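Long-range contact in glutathione S-transferase 2 (Onchocerca volvulus, PDB 1TU7), which catalyses the conjugation of glutathione to electrophilic substrates and appears to play a central role in the detoxification system of this parasitic nematode: residues K127-L132 / F172-V177. Residues are numbered along the deposited sequence; the frame is centred on the assembly and turned at random.
Sequences KFEKLL and FPLLKV. Unlike the reference sequence in segment 172-177: Val177 (reference Ala).
The last turns of helix 109-132 run almost square to the start of helix 173-183, at 83°, within the all-helical C-terminal domain of the transferase. Phe128 brings little more than its CB, 4.0 Å from Leu175 CD2, while its ring turns away to pack on Val94 and Leu97 of helix 81-107. Glu129 carries the junction. Its CG lies anti to the backbone N (chi1 178°), and a bend at chi2 (78°) sets the carboxylate against the first turn of the other helix. There the group grips two successive amides in a bidentate fashion: Leu174 N donates to Glu129 OE1 at 2.8 Å and Leu175 N to Glu129 OE2 at 2.9 Å, each oxygen using its syn lone pair. Carbon closes in around the carboxylate, with Pro173 CD 3.2 Å from Glu129 OE1 and Leu175 CG equally near Glu129 OE2. The stem of Glu129 passes obliquely by the ring of Phe172, the N-cap residue, with Glu129 CB 3.9 Å from Phe172 CD2. Nearly one turn on, Leu132 extends CD2 to within 4.0 Å of Leu175 CD2, adding an apolar contact beside the polar grip. Through Glu129 one helix thus supplies acceptors for first-turn N-H groups of another, and its presumably negative carboxylate would be stabilised by the positive end of that helix's dipole.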
ATOM      1  N   LYS A 127     -16.501   7.697  -5.124  1.00 13.98           N
ATOM      2  CA  LYS A 127     -15.283   7.666  -5.913  1.00 14.50           C
ATOM      3  C   LYS A 127     -15.166   6.319  -6.619  1.00 14.52           C
ATOM      4  O   LYS A 127     -14.759   6.238  -7.769  1.00 14.67           O
ATOM      5  CB  LYS A 127     -14.057   7.897  -5.015  1.00 14.37           C
ATOM      6  CG  LYS A 127     -13.969   9.308  -4.506  1.00 16.73           C
ATOM      7  CD  LYS A 127     -12.999   9.453  -3.320  1.00 21.71           C
ATOM      8  CE  LYS A 127     -12.942  10.903  -2.850  1.00 25.34           C
ATOM      9  NZ  LYS A 127     -11.936  11.092  -1.760  1.00 26.90           N
ATOM     10  N   PHE A 128     -15.494   5.249  -5.909  1.00 13.67           N
ATOM     11  CA  PHE A 128     -15.477   3.901  -6.501  1.00 14.24           C
ATOM     12  C   PHE A 128     -16.561   3.659  -7.555  1.00 14.24           C
ATOM     13  O   PHE A 128     -16.311   2.986  -8.542  1.00 14.24           O
ATOM     14  CB  PHE A 128     -15.560   2.820  -5.440  1.00 13.92           C
ATOM     15  CG  PHE A 128     -14.402   2.799  -4.533  1.00 15.55           C
ATOM     16  CD1 PHE A 128     -14.502   3.216  -3.245  1.00 20.36           C
ATOM     17  CD2 PHE A 128     -13.161   2.391  -5.021  1.00 19.71           C
ATOM     18  CE1 PHE A 128     -13.398   3.192  -2.420  1.00 22.39           C
ATOM     19  CE2 PHE A 128     -12.075   2.364  -4.209  1.00 21.31           C
ATOM     20  CZ  PHE A 128     -12.198   2.787  -2.915  1.00 20.63           C
ATOM     21  N   GLU A 129     -17.766   4.167  -7.298  1.00 14.76           N
ATOM     22  CA  GLU A 129     -18.859   4.024  -8.229  1.00 14.88           C
ATOM     23  C   GLU A 129     -18.453   4.678  -9.560  1.00 14.67           C
ATOM     24  O   GLU A 129     -18.719   4.121 -10.633  1.00 15.97           O
ATOM     25  CB  GLU A 129     -20.106   4.678  -7.635  1.00 14.48           C
ATOM     26  CG  GLU A 129     -21.344   4.663  -8.518  1.00 14.89           C
ATOM     27  CD  GLU A 129     -22.075   3.347  -8.543  1.00 16.69           C
ATOM     28  OE1 GLU A 129     -23.032   3.218  -9.338  1.00 15.83           O
ATOM     29  OE2 GLU A 129     -21.752   2.434  -7.774  1.00 15.98           O
ATOM     30  N   LYS A 130     -17.825   5.839  -9.484  1.00 14.00           N
ATOM     31  CA  LYS A 130     -17.354   6.571 -10.648  1.00 14.31           C
ATOM     32  C   LYS A 130     -16.217   5.826 -11.369  1.00 14.53           C
ATOM     33  O   LYS A 130     -16.209   5.717 -12.589  1.00 16.28           O
ATOM     34  CB  LYS A 130     -16.952   8.004 -10.287  1.00 14.52           C
ATOM     35  CG  LYS A 130     -16.466   8.873 -11.446  1.00 15.56           C
ATOM     36  CD  LYS A 130     -16.360  10.324 -11.015  1.00 18.08           C
ATOM     37  CE  LYS A 130     -16.037  11.234 -12.205  1.00 20.49           C
ATOM     38  NZ  LYS A 130     -15.922  12.673 -11.838  1.00 25.17           N
ATOM     39  N   LEU A 131     -15.255   5.332 -10.604  1.00 14.46           N
ATOM     40  CA  LEU A 131     -14.070   4.721 -11.212  1.00 15.11           C
ATOM     41  C   LEU A 131     -14.425   3.385 -11.821  1.00 14.65           C
ATOM     42  O   LEU A 131     -13.957   3.057 -12.906  1.00 14.42           O
ATOM     43  CB  LEU A 131     -12.993   4.551 -10.160  1.00 14.54           C
ATOM     44  CG  LEU A 131     -11.526   4.816 -10.428  1.00 20.90           C
ATOM     45  CD1 LEU A 131     -10.615   3.918  -9.549  1.00 17.26           C
ATOM     46  CD2 LEU A 131     -11.093   5.012 -11.855  1.00 16.48           C
ATOM     47  N   LEU A 132     -15.283   2.617 -11.152  1.00 14.08           N
ATOM     48  CA  LEU A 132     -15.646   1.302 -11.655  1.00 14.38           C
ATOM     49  C   LEU A 132     -16.228   1.379 -13.080  1.00 14.50           C
ATOM     50  O   LEU A 132     -15.994   0.476 -13.886  1.00 14.17           O
ATOM     51  CB  LEU A 132     -16.604   0.628 -10.687  1.00 14.57           C
ATOM     52  CG  LEU A 132     -17.090  -0.763 -11.053  1.00 15.18           C
ATOM     53  CD1 LEU A 132     -15.928  -1.749 -11.094  1.00 17.91           C
ATOM     54  CD2 LEU A 132     -18.106  -1.207 -10.041  1.00 15.56           C
ATOM     55  N   PHE A 172     -25.590   3.542  -4.888  1.00 17.04           N
ATOM     56  CA  PHE A 172     -24.444   3.205  -5.732  1.00 16.41           C
ATOM     57  C   PHE A 172     -24.714   1.907  -6.469  1.00 16.11           C
ATOM     58  O   PHE A 172     -24.314   0.845  -6.056  1.00 15.43           O
ATOM     59  CB  PHE A 172     -23.191   3.112  -4.864  1.00 14.95           C
ATOM     60  CG  PHE A 172     -22.920   4.361  -4.104  1.00 14.87           C
ATOM     61  CD1 PHE A 172     -23.086   4.403  -2.730  1.00 16.05           C
ATOM     62  CD2 PHE A 172     -22.544   5.527  -4.757  1.00 15.46           C
ATOM     63  CE1 PHE A 172     -22.854   5.574  -2.032  1.00 18.37           C
ATOM     64  CE2 PHE A 172     -22.329   6.704  -4.065  1.00 16.97           C
ATOM     65  CZ  PHE A 172     -22.472   6.725  -2.701  1.00 17.99           C
ATOM     66  N   PRO A 173     -25.474   1.974  -7.542  1.00 16.07           N
ATOM     67  CA  PRO A 173     -25.949   0.755  -8.196  1.00 16.25           C
ATOM     68  C   PRO A 173     -24.863  -0.114  -8.828  1.00 15.15           C
ATOM     69  O   PRO A 173     -24.983  -1.344  -8.823  1.00 16.23           O
ATOM     70  CB  PRO A 173     -26.942   1.297  -9.236  1.00 16.22           C
ATOM     71  CG  PRO A 173     -26.521   2.705  -9.447  1.00 17.20           C
ATOM     72  CD  PRO A 173     -25.978   3.199  -8.179  1.00 16.96           C
ATOM     73  N   LEU A 174     -23.827   0.490  -9.388  1.00 14.65           N
ATOM     74  CA  LEU A 174     -22.737  -0.322  -9.944  1.00 14.44           C
ATOM     75  C   LEU A 174     -22.029  -1.097  -8.823  1.00 13.89           C
ATOM     76  O   LEU A 174     -21.746  -2.273  -8.965  1.00 14.54           O
ATOM     77  CB  LEU A 174     -21.727   0.509 -10.711  1.00 15.12           C
ATOM     78  CG  LEU A 174     -22.259   1.292 -11.925  1.00 15.95           C
ATOM     79  CD1 LEU A 174     -21.169   2.144 -12.544  1.00 15.76           C
ATOM     80  CD2 LEU A 174     -22.827   0.360 -12.946  1.00 16.37           C
ATOM     81  N   LEU A 175     -21.793  -0.454  -7.696  1.00 13.44           N
ATOM     82  CA  LEU A 175     -21.170  -1.137  -6.570  1.00 13.85           C
ATOM     83  C   LEU A 175     -22.048  -2.207  -5.984  1.00 13.35           C
ATOM     84  O   LEU A 175     -21.575  -3.287  -5.638  1.00 13.72           O
ATOM     85  CB  LEU A 175     -20.771  -0.153  -5.498  1.00 13.40           C
ATOM     86  CG  LEU A 175     -19.692   0.854  -5.867  1.00 14.07           C
ATOM     87  CD1 LEU A 175     -19.452   1.842  -4.725  1.00 14.67           C
ATOM     88  CD2 LEU A 175     -18.413   0.163  -6.252  1.00 14.89           C
ATOM     89  N   LYS A 176     -23.338  -1.910  -5.837  1.00 13.75           N
ATOM     90  CA  LYS A 176     -24.281  -2.862  -5.259  1.00 14.93           C
ATOM     91  C   LYS A 176     -24.340  -4.117  -6.151  1.00 13.95           C
ATOM     92  O   LYS A 176     -24.274  -5.232  -5.626  1.00 15.29           O
ATOM     93  CB  LYS A 176     -25.665  -2.223  -5.108  1.00 15.70           C
ATOM     94  CG  LYS A 176     -26.678  -3.143  -4.400  1.00 18.09           C
ATOM     95  CD  LYS A 176     -28.065  -2.521  -4.351  1.00 20.85           C
ATOM     96  CE  LYS A 176     -29.087  -3.456  -3.760  1.00 23.83           C
ATOM     97  NZ  LYS A 176     -28.867  -3.666  -2.329  1.00 26.53           N
ATOM     98  N   VAL A 177     -24.425  -3.922  -7.469  1.00 14.76           N
ATOM     99  CA  VAL A 177     -24.504  -5.050  -8.401  1.00 15.11           C
ATOM    100  C   VAL A 177     -23.183  -5.825  -8.440  1.00 14.29           C
ATOM    101  O   VAL A 177     -23.173  -7.058  -8.494  1.00 14.40           O
ATOM    102  CB  VAL A 177     -24.909  -4.547  -9.802  1.00 15.58           C
ATOM    103  CG1 VAL A 177     -24.837  -5.631 -10.840  1.00 19.04           C
ATOM    104  CG2 VAL A 177     -26.313  -4.013  -9.700  1.00 16.14           C
TER